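Protein secretion chaperonin CsaA (Picrophilus torridus, PDB 5ZDI) probably binds tRNA through an OB-fold domain and is thought to act as a chaperone in protein secretion. Local coordinates at residues Lys18-Phe23 against Pro29-Lys34; Ile35-Ile40 against Ser79-Leu84. One frame throughout, in Å; residues are numbered along the deposited sequence.

Contact 1. Residues Lys18-Phe23 against Pro29-Lys34; sequences KEVSDF and PAYKLK
Val20 and Tyr31 meet where strands 18-22 and 31-34 run antiparallel: CG1 of Val20, anti to the backbone N (chi1 -176°), lies over one face of the Tyr31 ring, a CH-pi contact 3.9 Å from the centroid. Asp22 OD1 sits at the ring edge, in plane, 3.4 Å from Tyr31 CE1; its sister OD2 forms a salt bridge with Lys55, and Tyr31 OH bonds to the carbonyl of Tyr53. Were Tyr31 an alanine, Val20 CG1 would probably lose its aromatic cover and the Tyr53 carbonyl its hydroxyl partner. Lys32 runs out along Ser21 and Phe23: CB lies against Ser21 OG in one of that serine's two conformers, CG rests against CB and CG of Phe23, CD returns to the same OG, and CE reaches Phe23 CD1 at 3.7 Å, the extended chain crossing the phenylalanine at about a right angle. Backbone bonds pair Ser21 with Lys32 in both directions, and Phe23 N donates to Ala30 O at 3.0 Å. A water bridges Phe23 O and Ala30 N, continuing the ladder toward the turn. At the far end Lys34 O takes Lys18 N at 2.8 Å and, weakly, Glu19 N, while Lys34 N returns a nearly straight bond (173°) to Glu19 O. Two residues facing one make this a classic beta bulge in the hairpin of strands 12-22 and 31-36, part of the OB-fold sheet.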
loop_
_atom_site.group_PDB
_atom_site.type_symbol
_atom_site.label_atom_id
_atom_site.label_comp_id
_atom_site.label_asym_id
_atom_site.label_seq_id
_atom_site.Cartn_x
_atom_site.Cartn_y
_atom_site.Cartn_z
ATOM N N LYS A 18 -14.971 -9.257 -4.132
ATOM C CA LYS A 18 -16.078 -10.217 -4.097
ATOM C C LYS A 18 -16.643 -10.612 -5.445
ATOM O O LYS A 18 -17.191 -11.701 -5.544
ATOM C CB LYS A 18 -17.208 -9.761 -3.185
ATOM C CG LYS A 18 -16.773 -9.430 -1.770
ATOM C CD LYS A 18 -16.156 -10.584 -0.996
ATOM C CE LYS A 18 -17.127 -11.730 -0.719
ATOM N NZ LYS A 18 -16.532 -12.610 0.243
ATOM N N GLU A 19 -16.547 -9.775 -6.438
ATOM C CA GLU A 19 -17.011 -10.070 -7.787
ATOM C C GLU A 19 -16.058 -9.424 -8.790
ATOM O O GLU A 19 -15.469 -8.342 -8.510
ATOM C CB GLU A 19 -18.402 -9.500 -8.031
ATOM C CG GLU A 19 -19.452 -10.108 -7.171
ATOM C CD GLU A 19 -20.853 -9.909 -7.768
ATOM O OE1 GLU A 19 -21.720 -10.737 -7.429
ATOM O OE2 GLU A 19 -21.028 -8.954 -8.567
ATOM N N VAL A 20 -15.881 -10.058 -9.938
ATOM C CA VAL A 20 -14.983 -9.537 -10.975
ATOM C C VAL A 20 -15.663 -9.735 -12.316
ATOM O O VAL A 20 -16.155 -10.842 -12.540
ATOM C CB VAL A 20 -13.657 -10.286 -11.070
ATOM C CG1 VAL A 20 -12.717 -9.605 -12.112
ATOM C CG2 VAL A 20 -12.969 -10.348 -9.756
ATOM N N SER A 21 -15.673 -8.700 -13.178
ATOM C CA SER A 21 -16.207 -8.858 -14.536
ATOM C C SER A 21 -15.310 -8.101 -15.518
ATOM O O SER A 21 -14.550 -7.265 -15.147
ATOM C CB SER A 21 -17.671 -8.340 -14.633
ATOM O OG SER A 21 -17.762 -6.925 -14.532
ATOM N N ASP A 22 -15.411 -8.430 -16.812
ATOM C CA ASP A 22 -14.655 -7.658 -17.794
ATOM C C ASP A 22 -15.203 -6.253 -17.961
ATOM O O ASP A 22 -16.420 -6.073 -18.004
ATOM C CB ASP A 22 -14.553 -8.375 -19.159
ATOM C CG ASP A 22 -13.839 -9.679 -19.064
ATOM O OD1 ASP A 22 -12.710 -9.695 -18.559
ATOM O OD2 ASP A 22 -14.332 -10.706 -19.559
ATOM N N PHE A 23 -14.326 -5.251 -18.087
ATOM C CA PHE A 23 -14.739 -3.909 -18.347
ATOM C C PHE A 23 -14.630 -3.654 -19.883
ATOM O O PHE A 23 -13.722 -3.000 -20.388
ATOM C CB PHE A 23 -13.918 -2.932 -17.510
ATOM C CG PHE A 23 -14.401 -1.508 -17.517
ATOM C CD1 PHE A 23 -15.537 -1.111 -18.206
ATOM C CD2 PHE A 23 -13.658 -0.520 -16.863
ATOM C CE1 PHE A 23 -15.911 0.199 -18.206
ATOM C CE2 PHE A 23 -14.057 0.792 -16.865
ATOM C CZ PHE A 23 -15.162 1.162 -17.599
ATOM N N PRO A 29 -7.130 -2.650 -21.138
ATOM C CA PRO A 29 -7.714 -3.903 -20.592
ATOM C C PRO A 29 -7.975 -3.734 -19.085
ATOM O O PRO A 29 -7.038 -3.419 -18.377
ATOM C CB PRO A 29 -6.601 -4.927 -20.804
ATOM C CG PRO A 29 -5.420 -4.117 -20.995
ATOM C CD PRO A 29 -5.759 -2.830 -21.591
ATOM N N ALA A 30 -9.190 -4.037 -18.636
ATOM C CA ALA A 30 -9.492 -3.759 -17.238
ATOM C C ALA A 30 -10.551 -4.659 -16.749
ATOM O O ALA A 30 -11.375 -5.138 -17.539
ATOM C CB ALA A 30 -9.887 -2.322 -17.073
ATOM N N TYR A 31 -10.598 -4.846 -15.460
ATOM C CA TYR A 31 -11.733 -5.465 -14.817
ATOM C C TYR A 31 -12.554 -4.430 -14.037
ATOM O O TYR A 31 -11.988 -3.500 -13.450
ATOM C CB TYR A 31 -11.340 -6.529 -13.789
ATOM C CG TYR A 31 -10.620 -7.760 -14.323
ATOM C CD1 TYR A 31 -11.122 -8.448 -15.451
ATOM C CD2 TYR A 31 -9.508 -8.255 -13.731
ATOM C CE1 TYR A 31 -10.502 -9.538 -15.946
ATOM C CE2 TYR A 31 -8.876 -9.415 -14.188
ATOM C CZ TYR A 31 -9.379 -10.045 -15.344
ATOM O OH TYR A 31 -8.712 -11.163 -15.776
ATOM N N LYS A 32 -13.839 -4.699 -13.994
ATOM C CA LYS A 32 -14.762 -4.131 -12.977
ATOM C C LYS A 32 -14.704 -5.030 -11.739
ATOM O O LYS A 32 -14.944 -6.241 -11.780
ATOM C CB LYS A 32 -16.211 -4.030 -13.514
ATOM C CG LYS A 32 -16.411 -3.178 -14.707
ATOM C CD LYS A 32 -17.872 -3.499 -15.150
ATOM C CE LYS A 32 -18.304 -2.492 -16.109
ATOM N NZ LYS A 32 -19.714 -2.808 -16.459
ATOM N N LEU A 33 -14.392 -4.433 -10.600
ATOM C CA LEU A 33 -14.315 -5.101 -9.337
ATOM C C LEU A 33 -15.363 -4.564 -8.359
ATOM O O LEU A 33 -15.557 -3.362 -8.277
ATOM C CB LEU A 33 -12.961 -4.766 -8.650
ATOM C CG LEU A 33 -11.711 -4.992 -9.433
ATOM C CD1 LEU A 33 -10.500 -4.680 -8.569
ATOM C CD2 LEU A 33 -11.645 -6.438 -9.850
ATOM N N LYS A 34 -16.031 -5.475 -7.654
ATOM C CA LYS A 34 -16.927 -5.155 -6.553
ATOM C C LYS A 34 -16.229 -5.623 -5.281
ATOM O O LYS A 34 -15.927 -6.791 -5.109
ATOM C CB LYS A 34 -18.292 -5.773 -6.764
ATOM C CG LYS A 34 -19.173 -5.521 -5.562
ATOM C CD LYS A 34 -20.575 -6.008 -5.885
ATOM C CE LYS A 34 -21.443 -5.909 -4.674
ATOM N NZ LYS A 34 -22.813 -6.105 -5.230
HETATM O O HOH W 1 -11.033 -3.661 -20.804
#

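Contact 2. Residues Ile35-Ile40 against Ser79-Leu84; sequences IYFGDI and SEVLVL
The Phe37 ring meets Val81 obliquely, its CE2 and CZ corner directed at the two valine methyls: CE2 is 4.0 Å from Val81 CG1, and CZ is equally far from Val81 CG2. The two side chains come from opposite directions, and Phe37 CG stands anti to its own carbonyl carbon (chi1 -79°), which carries the ring in toward strand 77-88. Beside Phe37, Ile35 sends its extended chain inward (chi2 178°), and the terminal CD1 does all the touching. Ile35 CD1 lies 3.7 Å from Val83 CG2 and, more loosely, 4.2 Å from Val81 CG2, bridging the two valines. Ala65 and Val67 also touch both Phe37 and Val81, and Ile63 packs on Ile35, drawing strand 62-66 and the loop after it into the cluster. No hydrogen bond crosses between 35-40 and 79-84, whose nearest CA atoms, those of Ile35 and Val81, are 9.1 Å apart. Val81 O accepts from Ser46 OG, and Ile35 pairs by backbone bonds with Lys44. Methyl and ring carbons alone join the two segments, so the attachment is apolar and has no directional bond, within the buried interior of the barrel-like OB fold.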
loop_
_atom_site.group_PDB
_atom_site.type_symbol
_atom_site.label_atom_id
_atom_site.label_comp_id
_atom_site.label_asym_id
_atom_site.label_seq_id
_atom_site.Cartn_x
_atom_site.Cartn_y
_atom_site.Cartn_z
ATOM N N ILE A 35 -15.918 -4.654 -4.403
ATOM C CA ILE A 35 -14.990 -4.854 -3.275
ATOM C C ILE A 35 -15.724 -4.474 -1.976
ATOM O O ILE A 35 -16.425 -3.414 -1.914
ATOM C CB ILE A 35 -13.786 -3.915 -3.424
ATOM C CG1 ILE A 35 -13.175 -4.083 -4.796
ATOM C CG2 ILE A 35 -12.788 -4.123 -2.314
ATOM C CD1 ILE A 35 -12.014 -3.195 -5.106
ATOM N N TYR A 36 -15.545 -5.310 -0.975
ATOM C CA TYR A 36 -16.183 -5.101 0.360
ATOM C C TYR A 36 -15.162 -4.485 1.268
ATOM O O TYR A 36 -14.054 -4.959 1.332
ATOM C CB TYR A 36 -16.630 -6.429 0.934
ATOM C CG TYR A 36 -17.307 -6.294 2.307
ATOM C CD1 TYR A 36 -18.499 -5.570 2.452
ATOM C CD2 TYR A 36 -16.757 -6.909 3.451
ATOM C CE1 TYR A 36 -19.130 -5.483 3.697
ATOM C CE2 TYR A 36 -17.350 -6.747 4.716
ATOM C CZ TYR A 36 -18.531 -6.050 4.810
ATOM O OH TYR A 36 -19.123 -5.917 6.062
ATOM N N PHE A 37 -15.542 -3.392 1.956
ATOM C CA PHE A 37 -14.642 -2.593 2.792
ATOM C C PHE A 37 -15.185 -2.532 4.239
ATOM O O PHE A 37 -14.878 -1.630 4.999
ATOM C CB PHE A 37 -14.592 -1.193 2.196
ATOM C CG PHE A 37 -13.689 -1.099 1.003
ATOM C CD1 PHE A 37 -12.291 -1.051 1.161
ATOM C CD2 PHE A 37 -14.210 -0.981 -0.277
ATOM C CE1 PHE A 37 -11.430 -0.982 0.077
ATOM C CE2 PHE A 37 -13.354 -0.874 -1.389
ATOM C CZ PHE A 37 -11.993 -0.892 -1.222
ATOM N N GLY A 38 -16.022 -3.487 4.600
ATOM C CA GLY A 38 -16.443 -3.616 6.014
ATOM C C GLY A 38 -17.860 -3.048 6.190
ATOM O O GLY A 38 -18.444 -2.406 5.275
ATOM N N ASP A 39 -18.335 -3.092 7.421
ATOM C CA ASP A 39 -19.719 -2.783 7.785
ATOM C C ASP A 39 -20.131 -1.335 7.633
ATOM O O ASP A 39 -21.345 -1.014 7.661
ATOM C CB ASP A 39 -20.002 -3.118 9.275
ATOM C CG ASP A 39 -19.954 -4.587 9.589
ATOM O OD1 ASP A 39 -20.500 -5.418 8.815
ATOM O OD2 ASP A 39 -19.369 -4.916 10.650
ATOM N N ILE A 40 -19.173 -0.414 7.665
ATOM C CA ILE A 40 -19.478 1.001 7.573
ATOM C C ILE A 40 -19.372 1.505 6.125
ATOM O O ILE A 40 -20.300 2.111 5.571
ATOM C CB ILE A 40 -18.575 1.815 8.523
ATOM C CG1 ILE A 40 -18.881 1.408 9.977
ATOM C CG2 ILE A 40 -18.768 3.302 8.312
ATOM C CD1 ILE A 40 -17.718 1.641 10.931
ATOM N N SER A 79 -16.059 4.321 -11.137
ATOM C CA SER A 79 -14.997 3.741 -10.334
ATOM C C SER A 79 -14.924 4.592 -9.068
ATOM O O SER A 79 -14.599 5.774 -9.130
ATOM C CB SER A 79 -13.705 3.733 -11.056
ATOM O OG SER A 79 -12.724 3.082 -10.263
ATOM N N GLU A 80 -15.159 3.944 -7.939
ATOM C CA GLU A 80 -15.331 4.610 -6.641
ATOM C C GLU A 80 -14.111 4.591 -5.781
ATOM O O GLU A 80 -14.029 5.369 -4.822
ATOM C CB GLU A 80 -16.454 4.023 -5.880
ATOM C CG GLU A 80 -17.792 4.243 -6.581
ATOM C CD GLU A 80 -18.938 3.432 -5.925
ATOM O OE1 GLU A 80 -18.883 2.176 -5.783
ATOM O OE2 GLU A 80 -19.965 4.081 -5.580
ATOM N N VAL A 81 -13.237 3.616 -6.027
ATOM C CA VAL A 81 -11.955 3.494 -5.244
ATOM C C VAL A 81 -10.811 3.146 -6.209
ATOM O O VAL A 81 -11.047 2.636 -7.300
ATOM C CB VAL A 81 -12.008 2.400 -4.158
ATOM C CG1 VAL A 81 -13.076 2.704 -3.112
ATOM C CG2 VAL A 81 -12.235 1.015 -4.757
ATOM N N LEU A 82 -9.585 3.402 -5.752
ATOM C CA LEU A 82 -8.363 3.102 -6.516
ATOM C C LEU A 82 -7.690 1.948 -5.791
ATOM O O LEU A 82 -7.241 2.135 -4.626
ATOM C CB LEU A 82 -7.410 4.295 -6.521
ATOM C CG LEU A 82 -6.028 4.098 -7.207
ATOM C CD1 LEU A 82 -6.206 3.838 -8.693
ATOM C CD2 LEU A 82 -5.066 5.176 -6.815
ATOM N N VAL A 83 -7.553 0.838 -6.480
ATOM C CA VAL A 83 -6.874 -0.325 -5.968
ATOM C C VAL A 83 -5.358 -0.138 -6.202
ATOM O O VAL A 83 -4.969 0.246 -7.297
ATOM C CB VAL A 83 -7.360 -1.578 -6.625
ATOM C CG1 VAL A 83 -6.615 -2.821 -6.075
ATOM C CG2 VAL A 83 -8.819 -1.744 -6.313
ATOM N N LEU A 84 -4.534 -0.372 -5.179
ATOM C CA LEU A 84 -3.100 -0.022 -5.274
ATOM C C LEU A 84 -2.335 -1.188 -5.758
ATOM O O LEU A 84 -2.484 -2.326 -5.223
ATOM C CB LEU A 84 -2.541 0.411 -3.934
ATOM C CG LEU A 84 -3.283 1.702 -3.472
ATOM C CD1 LEU A 84 -2.600 2.125 -2.191
ATOM C CD2 LEU A 84 -3.318 2.746 -4.547
#

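From the N terminus, strand 12-22 turns through an eight-residue loop into strand 31-36, and contact 1 closes that hairpin. The second strand then runs straight from contact 1 into contact 2, so the two follow in series, neither enclosing nor crossing the other. Contact 2 closes a much longer excursion, 38 residues that include strands 43-48 and 62-66, before the chain returns in strand 77-88. Their centres lie about 13 Å apart, and they touch directly: Leu33 CD1 packs on Val83 CG2, and Lys18 CG on Tyr36 CB. Contact 1 thus pairs neighbours within the sheet, while contact 2 joins strands that are not paired, across the interior.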